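Local coordinates for 26.7 kDa salivary protein (Phlebotomus duboscqi, PDB 6MT7) that binds and sequesters cysteinyl leukotrienes and a thromboxane A2 analogue, helping the female sand fly take blood and inhibiting thromboxane-dependent platelet aggregation, at residues Q10-F15 against K134-K139; T17-S22 against E30-N35; R75-P80 against V109-T114. One frame throughout, in Å; residues are numbered along the deposited sequence.

Interactions 1 and 2 share helix 8-21 and both touch the bound Triton fragment; they meet where the rings of F15 and W34 come together edge-to-face. Interaction 1 is a surface contact, a lysine laid over one phenylalanine face. Interaction 2 is partly buried and lies at the ligand itself, mixing an aromatic edge contact with a water bridge and a glutamine that turns to the ligand ether oxygens. Interaction 3, also partly buried, lies about 20 Å from interaction 2 between centres, yet touches it through R113 and W34; it joins a loop to helix 109-115 by an arginine-carbonyl grip, a small apolar patch and a water.

Interaction 1 of 3, residues Q10-F15 against K134-K139; sequences QTFWAF and KPKGTK. With TRT (fragment of triton X-100), chain C.
F12, on helix 8-21, and K136, in the loop between helices 120-128 and 140-144, are the pair whose backbones come nearest, with 9.6 Å between their CA atoms, so that side chains alone close the gap. The F12 ring, its CG anti to the backbone N (chi1 -169°), presents one face to K136. The lysine chain is extended beyond CG and lays its end across that face: K136 CE sits over the ring centre, 3.6 Å from F12 CE2, in a CH-pi contact. K136 NZ follows at 4.0 Å from the F12 ring centroid, 16° off the normal, a cation-pi arrangement. The aromatic face thus meets both the polarised methylene and the charge.

A type II beta turn from P135 to T138 shapes the lysine's loop, with G137 at positive phi. K134 NZ braces it from within, donating to T138 O at 2.8 Å and to P135 O at 3.0 Å; at P135 O it arrives from the opposite face to T138 N. S228 O also accepts from K134 NZ.

Three residues on from F12, F15 turns to the ligand, its CE1 lying 3.4 Å from C2 of the Triton fragment. In this odorant-binding-protein fold, helix 8-21 therefore lines the lipid pocket with F15, while F12 presents its ring face to K136, a probable binding residue for leukotriene C4 and thromboxane A2.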
loop_
_atom_site.group_PDB
_atom_site.type_symbol
_atom_site.label_atom_id
_atom_site.label_comp_id
_atom_site.label_asym_id
_atom_site.label_seq_id
_atom_site.Cartn_x
_atom_site.Cartn_y
_atom_site.Cartn_z
ATOM N N GLN A 10 0.137 -6.123 3.463
ATOM C CA GLN A 10 0.504 -5.170 2.424
ATOM C C GLN A 10 -0.664 -4.889 1.490
ATOM O O GLN A 10 -0.813 -3.765 0.997
ATOM C CB GLN A 10 1.704 -5.704 1.645
ATOM C CG GLN A 10 2.990 -5.714 2.476
ATOM C CD GLN A 10 4.094 -6.533 1.838
ATOM O OE1 GLN A 10 3.838 -7.499 1.102
ATOM N NE2 GLN A 10 5.334 -6.147 2.108
ATOM N N THR A 11 -1.492 -5.903 1.208
ATOM C CA THR A 11 -2.670 -5.646 0.388
ATOM C C THR A 11 -3.701 -4.861 1.180
ATOM O O THR A 11 -4.289 -3.907 0.661
ATOM C CB THR A 11 -3.275 -6.955 -0.140
ATOM O OG1 THR A 11 -3.700 -7.766 0.958
ATOM C CG2 THR A 11 -2.243 -7.733 -0.977
ATOM N N PHE A 12 -3.915 -5.233 2.448
ATOM C CA PHE A 12 -4.847 -4.492 3.295
ATOM C C PHE A 12 -4.462 -3.017 3.374
ATOM O O PHE A 12 -5.317 -2.127 3.239
ATOM C CB PHE A 12 -4.866 -5.120 4.690
ATOM C CG PHE A 12 -5.964 -4.620 5.582
ATOM C CD1 PHE A 12 -7.278 -4.601 5.157
ATOM C CD2 PHE A 12 -5.670 -4.192 6.874
ATOM C CE1 PHE A 12 -8.288 -4.146 6.008
ATOM C CE2 PHE A 12 -6.664 -3.748 7.719
ATOM C CZ PHE A 12 -7.975 -3.724 7.288
ATOM N N TRP A 13 -3.168 -2.737 3.591
ATOM C CA TRP A 13 -2.716 -1.353 3.678
ATOM C C TRP A 13 -3.014 -0.590 2.395
ATOM O O TRP A 13 -3.446 0.568 2.442
ATOM C CB TRP A 13 -1.218 -1.280 3.999
ATOM C CG TRP A 13 -0.730 0.135 4.006
ATOM C CD1 TRP A 13 -0.845 1.041 5.023
ATOM C CD2 TRP A 13 -0.087 0.825 2.924
ATOM N NE1 TRP A 13 -0.310 2.253 4.640
ATOM C CE2 TRP A 13 0.161 2.144 3.357
ATOM C CE3 TRP A 13 0.300 0.451 1.631
ATOM C CZ2 TRP A 13 0.780 3.086 2.549
ATOM C CZ3 TRP A 13 0.922 1.389 0.831
ATOM C CH2 TRP A 13 1.151 2.694 1.295
ATOM N N ALA A 14 -2.813 -1.227 1.237
ATOM C CA ALA A 14 -3.083 -0.554 -0.034
ATOM C C ALA A 14 -4.563 -0.202 -0.174
ATOM O O ALA A 14 -4.909 0.936 -0.524
ATOM C CB ALA A 14 -2.622 -1.432 -1.203
ATOM N N PHE A 15 -5.458 -1.163 0.093
ATOM C CA PHE A 15 -6.889 -0.868 0.011
ATOM C C PHE A 15 -7.275 0.252 0.970
ATOM O O PHE A 15 -7.952 1.218 0.595
ATOM C CB PHE A 15 -7.718 -2.110 0.340
ATOM C CG PHE A 15 -7.605 -3.214 -0.662
ATOM C CD1 PHE A 15 -7.950 -3.015 -1.996
ATOM C CD2 PHE A 15 -7.187 -4.471 -0.256
ATOM C CE1 PHE A 15 -7.859 -4.060 -2.912
ATOM C CE2 PHE A 15 -7.096 -5.515 -1.163
ATOM C CZ PHE A 15 -7.423 -5.313 -2.486
ATOM N N LYS A 134 2.254 -6.717 12.325
ATOM C CA LYS A 134 1.270 -5.993 13.120
ATOM C C LYS A 134 -0.135 -6.566 12.907
ATOM O O LYS A 134 -0.637 -6.559 11.770
ATOM C CB LYS A 134 1.271 -4.504 12.766
ATOM C CG LYS A 134 0.280 -3.698 13.591
ATOM C CD LYS A 134 -0.034 -2.351 12.957
ATOM C CE LYS A 134 -1.107 -2.486 11.887
ATOM N NZ LYS A 134 -2.443 -2.792 12.505
ATOM N N PRO A 135 -0.788 -7.057 13.953
ATOM C CA PRO A 135 -2.132 -7.617 13.775
ATOM C C PRO A 135 -3.155 -6.533 13.500
ATOM O O PRO A 135 -2.993 -5.367 13.883
ATOM C CB PRO A 135 -2.412 -8.318 15.112
ATOM C CG PRO A 135 -1.522 -7.654 16.091
ATOM C CD PRO A 135 -0.304 -7.178 15.342
ATOM N N LYS A 136 -4.213 -6.928 12.795
ATOM C CA LYS A 136 -5.398 -6.090 12.717
ATOM C C LYS A 136 -5.930 -5.823 14.115
ATOM O O LYS A 136 -6.012 -6.732 14.950
ATOM C CB LYS A 136 -6.473 -6.769 11.876
ATOM C CG LYS A 136 -6.210 -6.757 10.383
ATOM C CD LYS A 136 -7.465 -7.198 9.653
ATOM C CE LYS A 136 -7.250 -7.273 8.166
ATOM N NZ LYS A 136 -8.517 -7.673 7.492
ATOM N N GLY A 137 -6.288 -4.566 14.367
ATOM C CA GLY A 137 -6.809 -4.140 15.646
ATOM C C GLY A 137 -5.774 -3.548 16.571
ATOM O O GLY A 137 -6.141 -3.007 17.622
ATOM N N THR A 138 -4.498 -3.632 16.211
ATOM C CA THR A 138 -3.396 -3.167 17.041
ATOM C C THR A 138 -2.761 -1.934 16.409
ATOM O O THR A 138 -2.542 -1.894 15.194
ATOM C CB THR A 138 -2.351 -4.271 17.208
ATOM O OG1 THR A 138 -2.931 -5.359 17.944
ATOM C CG2 THR A 138 -1.120 -3.761 17.957
ATOM N N LYS A 139 -2.467 -0.933 17.239
ATOM C CA LYS A 139 -1.829 0.280 16.746
ATOM C C LYS A 139 -0.362 0.033 16.415
ATOM O O LYS A 139 0.315 -0.786 17.041
ATOM C CB LYS A 139 -1.933 1.406 17.776
ATOM C CG LYS A 139 -3.343 1.916 17.985
ATOM C CD LYS A 139 -3.354 3.354 18.493
ATOM C CE LYS A 139 -2.593 3.494 19.792
ATOM N NZ LYS A 139 -2.763 4.860 20.373
HETATM C C25 TRT C . -13.575 -1.589 6.495
HETATM O O24 TRT C . -12.679 -2.331 5.674
HETATM C C23 TRT C . -13.063 -2.365 4.299
HETATM C C22 TRT C . -11.856 -2.848 3.506
HETATM O O21 TRT C . -12.170 -3.118 2.140
HETATM C C20 TRT C . -11.004 -3.630 1.507
HETATM C C19 TRT C . -11.350 -4.097 0.105
HETATM O O18 TRT C . -11.250 -2.993 -0.791
HETATM C C17 TRT C . -12.391 -2.951 -1.622
HETATM C C16 TRT C . -12.044 -3.409 -3.025
HETATM O O15 TRT C . -11.433 -2.350 -3.770
HETATM C C12 TRT C . -10.678 -2.664 -4.886
HETATM C C13 TRT C . -10.919 -3.837 -5.593
HETATM C C14 TRT C . -10.155 -4.155 -6.722
HETATM C C11 TRT C . -9.666 -1.810 -5.307
HETATM C C10 TRT C . -8.907 -2.124 -6.431
HETATM C C9 TRT C . -9.139 -3.293 -7.144
HETATM C C6 TRT C . -8.291 -3.600 -8.344
HETATM C C8 TRT C . -9.137 -3.253 -9.564
HETATM C C7 TRT C . -7.071 -2.686 -8.357
HETATM C C5 TRT C . -7.947 -5.106 -8.401
HETATM C C1 TRT C . -6.931 -5.781 -7.451
HETATM C C2 TRT C . -6.999 -5.352 -5.990
HETATM C C4 TRT C . -7.205 -7.278 -7.497
HETATM C C3 TRT C . -5.486 -5.624 -7.905
#

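Interaction 2 of 3, residues T17-S22 against E30-N35; sequences TCQRQS and EWYRWN. With TRT (fragment of triton X-100), chain C.
Two apolar contacts join the end of helix 8-21 to helix 28-32. S22 CB meets the benzo edge of the W31 indole, near its plane, at 3.7 Å from W31 CH2, and Q19 CG lies farther along the same edge. The indole N-H is used by T42, and Y45 stacks on the ring. The Q19 chain, with CG beside the backbone N (chi1 -76°) and extended beyond it, carries the amide to Y32 and the ligand. Q19 and Y32 pass at a slant, amide and phenol planes 37° apart, with Q19 OE1 3.6 Å from Y32 CE1.

Polar links across the gap run through water: water 1 donates to Q19 OE1 and lies 2.5 Å from Y32 OH, in the plane of the phenol. R16 also donates to Q19 OE1. The other end of the amide serves the ligand, Q19 NE2 donating to O21 of the Triton fragment at 3.3 Å and at a fairly straight 166°. Y45 OH is a further partner of Q19 NE2. This is the pocket of the odorant-binding-protein fold, where the disulfide C18-C48 ties helix 8-21 to helix 40-52. W31 probably binds thromboxane A2 and W34 leukotriene C4, as in related proteins.

Ring faces of Y32 and W34 meet the polyether at C23 and C16; W34 CZ3 also lies 3.5 Å from C13 of the ligand's aromatic ring.

A Schellman motif with W34 at C-prime ends helix 28-32. R33 forms a side-on salt bridge with E30, NH2 to OE1 at 2.8 Å and NE to OE2, while N35 ND2 reaches E30 OE2 from the opposite face.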
loop_
_atom_site.group_PDB
_atom_site.type_symbol
_atom_site.label_atom_id
_atom_site.label_comp_id
_atom_site.label_asym_id
_atom_site.label_seq_id
_atom_site.Cartn_x
_atom_site.Cartn_y
_atom_site.Cartn_z
ATOM N N THR A 17 -5.488 2.558 2.661
ATOM C CA THR A 17 -4.892 3.867 2.408
ATOM C C THR A 17 -5.592 4.569 1.253
ATOM O O THR A 17 -5.914 5.766 1.340
ATOM C CB THR A 17 -3.397 3.700 2.134
ATOM O OG1 THR A 17 -2.773 3.204 3.324
ATOM C CG2 THR A 17 -2.734 5.021 1.714
ATOM N N CYS A 18 -5.859 3.835 0.173
ATOM C CA CYS A 18 -6.538 4.440 -0.965
ATOM C C CYS A 18 -7.979 4.819 -0.641
ATOM O O CYS A 18 -8.483 5.818 -1.170
ATOM C CB CYS A 18 -6.466 3.484 -2.153
ATOM S SG CYS A 18 -4.747 3.393 -2.710
ATOM N N GLN A 19 -8.661 4.030 0.199
ATOM C CA GLN A 19 -10.004 4.399 0.637
ATOM C C GLN A 19 -9.980 5.677 1.457
ATOM O O GLN A 19 -10.882 6.519 1.340
ATOM C CB GLN A 19 -10.614 3.271 1.455
ATOM C CG GLN A 19 -11.086 2.110 0.613
ATOM C CD GLN A 19 -11.316 0.872 1.449
ATOM O OE1 GLN A 19 -11.491 0.953 2.671
ATOM N NE2 GLN A 19 -11.299 -0.286 0.802
ATOM N N ARG A 20 -8.960 5.841 2.301
ATOM C CA ARG A 20 -8.877 7.079 3.068
ATOM C C ARG A 20 -8.592 8.269 2.167
ATOM O O ARG A 20 -9.094 9.371 2.414
ATOM C CB ARG A 20 -7.814 6.949 4.154
ATOM C CG ARG A 20 -8.261 6.045 5.299
ATOM C CD ARG A 20 -7.503 6.355 6.550
ATOM N NE ARG A 20 -7.816 5.440 7.642
ATOM C CZ ARG A 20 -8.758 5.656 8.552
ATOM N NH1 ARG A 20 -9.493 6.763 8.491
ATOM N NH2 ARG A 20 -8.945 4.779 9.532
ATOM N N GLN A 21 -7.808 8.074 1.113
ATOM C CA GLN A 21 -7.522 9.179 0.212
ATOM C C GLN A 21 -8.720 9.566 -0.647
ATOM O O GLN A 21 -8.696 10.642 -1.251
ATOM C CB GLN A 21 -6.297 8.832 -0.640
ATOM C CG GLN A 21 -5.064 8.692 0.268
ATOM C CD GLN A 21 -3.751 8.438 -0.448
ATOM O OE1 GLN A 21 -3.695 8.290 -1.680
ATOM N NE2 GLN A 21 -2.675 8.378 0.334
ATOM N N SER A 22 -9.771 8.748 -0.690
ATOM C CA SER A 22 -11.003 9.069 -1.411
ATOM C C SER A 22 -12.220 8.898 -0.510
ATOM O O SER A 22 -13.272 8.432 -0.948
ATOM C CB SER A 22 -11.164 8.203 -2.661
ATOM O OG SER A 22 -10.078 8.370 -3.569
ATOM N N GLU A 30 -19.838 0.985 -2.276
ATOM C CA GLU A 30 -19.750 -0.045 -3.307
ATOM C C GLU A 30 -18.391 -0.725 -3.291
ATOM O O GLU A 30 -18.300 -1.948 -3.448
ATOM C CB GLU A 30 -20.036 0.549 -4.684
ATOM C CG GLU A 30 -21.477 1.028 -4.852
ATOM C CD GLU A 30 -22.510 -0.033 -4.503
ATOM O OE1 GLU A 30 -23.538 0.317 -3.887
ATOM O OE2 GLU A 30 -22.310 -1.217 -4.844
ATOM N N TRP A 31 -17.315 0.048 -3.117
ATOM C CA TRP A 31 -15.995 -0.566 -3.049
ATOM C C TRP A 31 -15.932 -1.581 -1.918
ATOM O O TRP A 31 -15.290 -2.627 -2.059
ATOM C CB TRP A 31 -14.901 0.484 -2.863
ATOM C CG TRP A 31 -14.965 1.639 -3.806
ATOM C CD1 TRP A 31 -15.584 1.689 -5.033
ATOM C CD2 TRP A 31 -14.364 2.921 -3.605
ATOM N NE1 TRP A 31 -15.410 2.939 -5.596
ATOM C CE2 TRP A 31 -14.669 3.712 -4.736
ATOM C CE3 TRP A 31 -13.604 3.480 -2.570
ATOM C CZ2 TRP A 31 -14.249 5.040 -4.854
ATOM C CZ3 TRP A 31 -13.185 4.806 -2.691
ATOM C CH2 TRP A 31 -13.496 5.561 -3.826
ATOM N N TYR A 32 -16.601 -1.297 -0.796
ATOM C CA TYR A 32 -16.556 -2.227 0.329
ATOM C C TYR A 32 -17.103 -3.596 -0.046
ATOM O O TYR A 32 -16.691 -4.604 0.541
ATOM C CB TYR A 32 -17.364 -1.697 1.506
ATOM C CG TYR A 32 -16.625 -0.785 2.457
ATOM C CD1 TYR A 32 -15.732 0.168 2.009
ATOM C CD2 TYR A 32 -16.874 -0.858 3.828
ATOM C CE1 TYR A 32 -15.081 1.025 2.915
ATOM C CE2 TYR A 32 -16.233 -0.032 4.720
ATOM C CZ TYR A 32 -15.347 0.912 4.264
ATOM O OH TYR A 32 -14.720 1.735 5.179
ATOM N N ARG A 33 -18.056 -3.657 -0.977
ATOM C CA ARG A 33 -18.582 -4.945 -1.415
ATOM C C ARG A 33 -18.047 -5.337 -2.786
ATOM O O ARG A 33 -18.715 -6.060 -3.529
ATOM C CB ARG A 33 -20.117 -4.965 -1.385
ATOM C CG ARG A 33 -20.862 -3.890 -2.165
ATOM C CD ARG A 33 -22.366 -4.069 -1.957
ATOM N NE ARG A 33 -23.149 -2.930 -2.424
ATOM C CZ ARG A 33 -24.403 -2.661 -2.056
ATOM N NH1 ARG A 33 -25.048 -3.451 -1.197
ATOM N NH2 ARG A 33 -25.016 -1.597 -2.549
ATOM N N TRP A 34 -16.834 -4.874 -3.114
ATOM C CA TRP A 34 -16.093 -5.333 -4.292
ATOM C C TRP A 34 -16.862 -5.026 -5.571
ATOM O O TRP A 34 -16.955 -5.851 -6.484
ATOM C CB TRP A 34 -15.748 -6.817 -4.175
ATOM C CG TRP A 34 -14.753 -7.009 -3.071
ATOM C CD1 TRP A 34 -15.016 -7.128 -1.734
ATOM C CD2 TRP A 34 -13.335 -7.029 -3.205
ATOM N NE1 TRP A 34 -13.839 -7.254 -1.033
ATOM C CE2 TRP A 34 -12.793 -7.183 -1.913
ATOM C CE3 TRP A 34 -12.466 -6.936 -4.297
ATOM C CZ2 TRP A 34 -11.422 -7.260 -1.687
ATOM C CZ3 TRP A 34 -11.104 -7.005 -4.067
ATOM C CH2 TRP A 34 -10.596 -7.159 -2.772
ATOM N N ASN A 35 -17.422 -3.823 -5.620
ATOM C CA ASN A 35 -18.078 -3.287 -6.803
ATOM C C ASN A 35 -17.397 -1.971 -7.138
ATOM O O ASN A 35 -17.234 -1.122 -6.257
ATOM C CB ASN A 35 -19.578 -3.082 -6.548
ATOM C CG ASN A 35 -20.295 -2.481 -7.734
ATOM O OD1 ASN A 35 -19.922 -2.723 -8.882
ATOM N ND2 ASN A 35 -21.333 -1.693 -7.469
HETATM C C25 TRT C . -13.575 -1.589 6.495
HETATM O O24 TRT C . -12.679 -2.331 5.674
HETATM C C23 TRT C . -13.063 -2.365 4.299
HETATM C C22 TRT C . -11.856 -2.848 3.506
HETATM O O21 TRT C . -12.170 -3.118 2.140
HETATM C C20 TRT C . -11.004 -3.630 1.507
HETATM C C19 TRT C . -11.350 -4.097 0.105
HETATM O O18 TRT C . -11.250 -2.993 -0.791
HETATM C C17 TRT C . -12.391 -2.951 -1.622
HETATM C C16 TRT C . -12.044 -3.409 -3.025
HETATM O O15 TRT C . -11.433 -2.350 -3.770
HETATM C C12 TRT C . -10.678 -2.664 -4.886
HETATM C C13 TRT C . -10.919 -3.837 -5.593
HETATM C C14 TRT C . -10.155 -4.155 -6.722
HETATM C C11 TRT C . -9.666 -1.810 -5.307
HETATM C C10 TRT C . -8.907 -2.124 -6.431
HETATM C C9 TRT C . -9.139 -3.293 -7.144
HETATM C C6 TRT C . -8.291 -3.600 -8.344
HETATM C C8 TRT C . -9.137 -3.253 -9.564
HETATM C C7 TRT C . -7.071 -2.686 -8.357
HETATM C C5 TRT C . -7.947 -5.106 -8.401
HETATM C C1 TRT C . -6.931 -5.781 -7.451
HETATM C C2 TRT C . -6.999 -5.352 -5.990
HETATM C C4 TRT C . -7.205 -7.278 -7.497
HETATM C C3 TRT C . -5.486 -5.624 -7.905
HETATM O O HOH W 1 -12.916 3.186 4.262
#

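Interaction 3 of 3, residues R75-P80 against V109-T114; sequences RSVAIP and VNDLRT
R75 curls toward T114 because its chain bends twice, at chi2 (-84°) and again at chi3, bringing the edge of the guanidinium that bears NE and NH2 to the T114 carbonyl. Across from T114 and D111, V77 places its two methyls on separate targets: CG1 stands anti to the backbone N, and CG2 lies beside that N.

The arginine grips a single atom side-on. R75 NH2 donates to T114 O at 2.9 Å, and R75 NE donates to the same oxygen at 3.2 Å. The oxygen lies close to the guanidinium plane, but both donors come from one face of the carbonyl plane, tilted away from it. Neither bond is straight, with N-H...O angles of 149° for NH2 and 137° for NE, as expected when two N-H groups converge on one acceptor.

V77 packs its two methyl groups against the helix. Its CG2 meets T114 CG2 at 3.7 Å, methyl against methyl at a slant, while V77 CG1 rests against D111 CB and is also 3.7 Å from D111 CG. The carboxylate continues past this apolar patch to water 2, which donates to D111 OD2 and to A78 O, at 2.6 Å from each.

The loop leaves helix 65-74 through a Schellman motif with S76 at C-prime, and F72 of that helix touches both V77 and L112. The L112 side chain sets out away from the loop; it belongs to the ligand pocket.

The contact therefore joins the loop after helix 65-74 to a pocket helix, with its direct hydrogen bonds made to a backbone carbonyl near the helix end, where the positive guanidinium probably suits the negative end of the helix dipole. The polar link of the D111 carboxylate to the loop runs through water 2, while its carbon packs on V77.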
loop_
_atom_site.group_PDB
_atom_site.type_symbol
_atom_site.label_atom_id
_atom_site.label_comp_id
_atom_site.label_asym_id
_atom_site.label_seq_id
_atom_site.Cartn_x
_atom_site.Cartn_y
_atom_site.Cartn_z
ATOM N N ARG A 75 -0.085 -17.762 -4.953
ATOM C CA ARG A 75 -1.285 -18.088 -4.199
ATOM C C ARG A 75 -2.015 -19.314 -4.742
ATOM O O ARG A 75 -3.113 -19.624 -4.265
ATOM C CB ARG A 75 -2.235 -16.887 -4.195
ATOM C CG ARG A 75 -1.615 -15.615 -3.616
ATOM C CD ARG A 75 -1.711 -15.575 -2.107
ATOM N NE ARG A 75 -3.097 -15.669 -1.676
ATOM C CZ ARG A 75 -3.590 -16.656 -0.936
ATOM N NH1 ARG A 75 -2.808 -17.648 -0.520
ATOM N NH2 ARG A 75 -4.874 -16.652 -0.611
ATOM N N SER A 76 -1.439 -20.006 -5.731
ATOM C CA SER A 76 -2.051 -21.183 -6.358
ATOM C C SER A 76 -3.431 -20.876 -6.939
ATOM O O SER A 76 -4.370 -21.662 -6.791
ATOM C CB SER A 76 -2.130 -22.366 -5.385
ATOM O OG SER A 76 -0.873 -22.645 -4.784
ATOM N N VAL A 77 -3.558 -19.728 -7.605
ATOM C CA VAL A 77 -4.761 -19.350 -8.341
ATOM C C VAL A 77 -4.426 -19.353 -9.824
ATOM O O VAL A 77 -3.401 -18.794 -10.238
ATOM C CB VAL A 77 -5.292 -17.967 -7.915
ATOM C CG1 VAL A 77 -6.614 -17.674 -8.613
ATOM C CG2 VAL A 77 -5.457 -17.882 -6.401
ATOM N N ALA A 78 -5.304 -19.953 -10.626
ATOM C CA ALA A 78 -5.098 -19.999 -12.069
ATOM C C ALA A 78 -4.979 -18.599 -12.650
ATOM O O ALA A 78 -5.702 -17.679 -12.262
ATOM C CB ALA A 78 -6.252 -20.746 -12.743
ATOM N N ILE A 79 -4.059 -18.434 -13.593
ATOM C CA ILE A 79 -3.912 -17.162 -14.293
ATOM C C ILE A 79 -5.193 -16.862 -15.060
ATOM O O ILE A 79 -5.615 -17.675 -15.892
ATOM C CB ILE A 79 -2.706 -17.180 -15.244
ATOM C CG1 ILE A 79 -1.433 -17.547 -14.477
ATOM C CG2 ILE A 79 -2.568 -15.825 -15.942
ATOM C CD1 ILE A 79 -1.115 -16.604 -13.356
ATOM N N PRO A 80 -5.831 -15.718 -14.839
ATOM C CA PRO A 80 -7.096 -15.440 -15.522
ATOM C C PRO A 80 -6.894 -15.081 -16.989
ATOM O O PRO A 80 -5.793 -14.759 -17.443
ATOM C CB PRO A 80 -7.677 -14.265 -14.733
ATOM C CG PRO A 80 -6.528 -13.642 -14.047
ATOM C CD PRO A 80 -5.464 -14.674 -13.866
ATOM N N VAL A 109 -13.503 -11.705 -10.162
ATOM C CA VAL A 109 -13.545 -11.041 -8.859
ATOM C C VAL A 109 -13.072 -11.975 -7.758
ATOM O O VAL A 109 -12.204 -11.627 -6.951
ATOM C CB VAL A 109 -14.961 -10.524 -8.542
ATOM C CG1 VAL A 109 -14.914 -9.749 -7.212
ATOM C CG2 VAL A 109 -15.496 -9.657 -9.652
ATOM N N ASN A 110 -13.659 -13.166 -7.679
ATOM C CA ASN A 110 -13.376 -13.997 -6.519
ATOM C C ASN A 110 -11.962 -14.578 -6.563
ATOM O O ASN A 110 -11.315 -14.681 -5.512
ATOM C CB ASN A 110 -14.469 -15.057 -6.376
ATOM C CG ASN A 110 -15.770 -14.446 -5.841
ATOM O OD1 ASN A 110 -15.726 -13.558 -4.989
ATOM N ND2 ASN A 110 -16.907 -14.864 -6.375
ATOM N N ASP A 111 -11.436 -14.900 -7.753
ATOM C CA ASP A 111 -10.030 -15.299 -7.849
ATOM C C ASP A 111 -9.101 -14.155 -7.467
ATOM O O ASP A 111 -8.043 -14.378 -6.869
ATOM C CB ASP A 111 -9.692 -15.764 -9.265
ATOM C CG ASP A 111 -10.121 -17.192 -9.542
ATOM O OD1 ASP A 111 -10.421 -17.948 -8.593
ATOM O OD2 ASP A 111 -10.157 -17.557 -10.727
ATOM N N LEU A 112 -9.462 -12.925 -7.831
ATOM C CA LEU A 112 -8.656 -11.779 -7.425
ATOM C C LEU A 112 -8.710 -11.577 -5.917
ATOM O O LEU A 112 -7.690 -11.275 -5.291
ATOM C CB LEU A 112 -9.125 -10.523 -8.156
ATOM C CG LEU A 112 -8.650 -10.451 -9.613
ATOM C CD1 LEU A 112 -9.405 -9.339 -10.338
ATOM C CD2 LEU A 112 -7.150 -10.205 -9.656
ATOM N N ARG A 113 -9.893 -11.738 -5.315
ATOM C CA ARG A 113 -9.973 -11.649 -3.861
ATOM C C ARG A 113 -9.130 -12.736 -3.202
ATOM O O ARG A 113 -8.455 -12.485 -2.193
ATOM C CB ARG A 113 -11.436 -11.723 -3.411
ATOM C CG ARG A 113 -12.232 -10.505 -3.872
ATOM C CD ARG A 113 -13.680 -10.547 -3.388
ATOM N NE ARG A 113 -13.743 -10.538 -1.932
ATOM C CZ ARG A 113 -14.869 -10.628 -1.241
ATOM N NH1 ARG A 113 -16.020 -10.730 -1.883
ATOM N NH2 ARG A 113 -14.842 -10.609 0.087
ATOM N N THR A 114 -9.120 -13.941 -3.779
ATOM C CA THR A 114 -8.261 -14.995 -3.240
ATOM C C THR A 114 -6.789 -14.600 -3.334
ATOM O O THR A 114 -6.035 -14.710 -2.362
ATOM C CB THR A 114 -8.495 -16.314 -3.982
ATOM O OG1 THR A 114 -9.864 -16.733 -3.840
ATOM C CG2 THR A 114 -7.567 -17.402 -3.427
HETATM O O HOH W 2 -8.233 -17.236 -12.513
#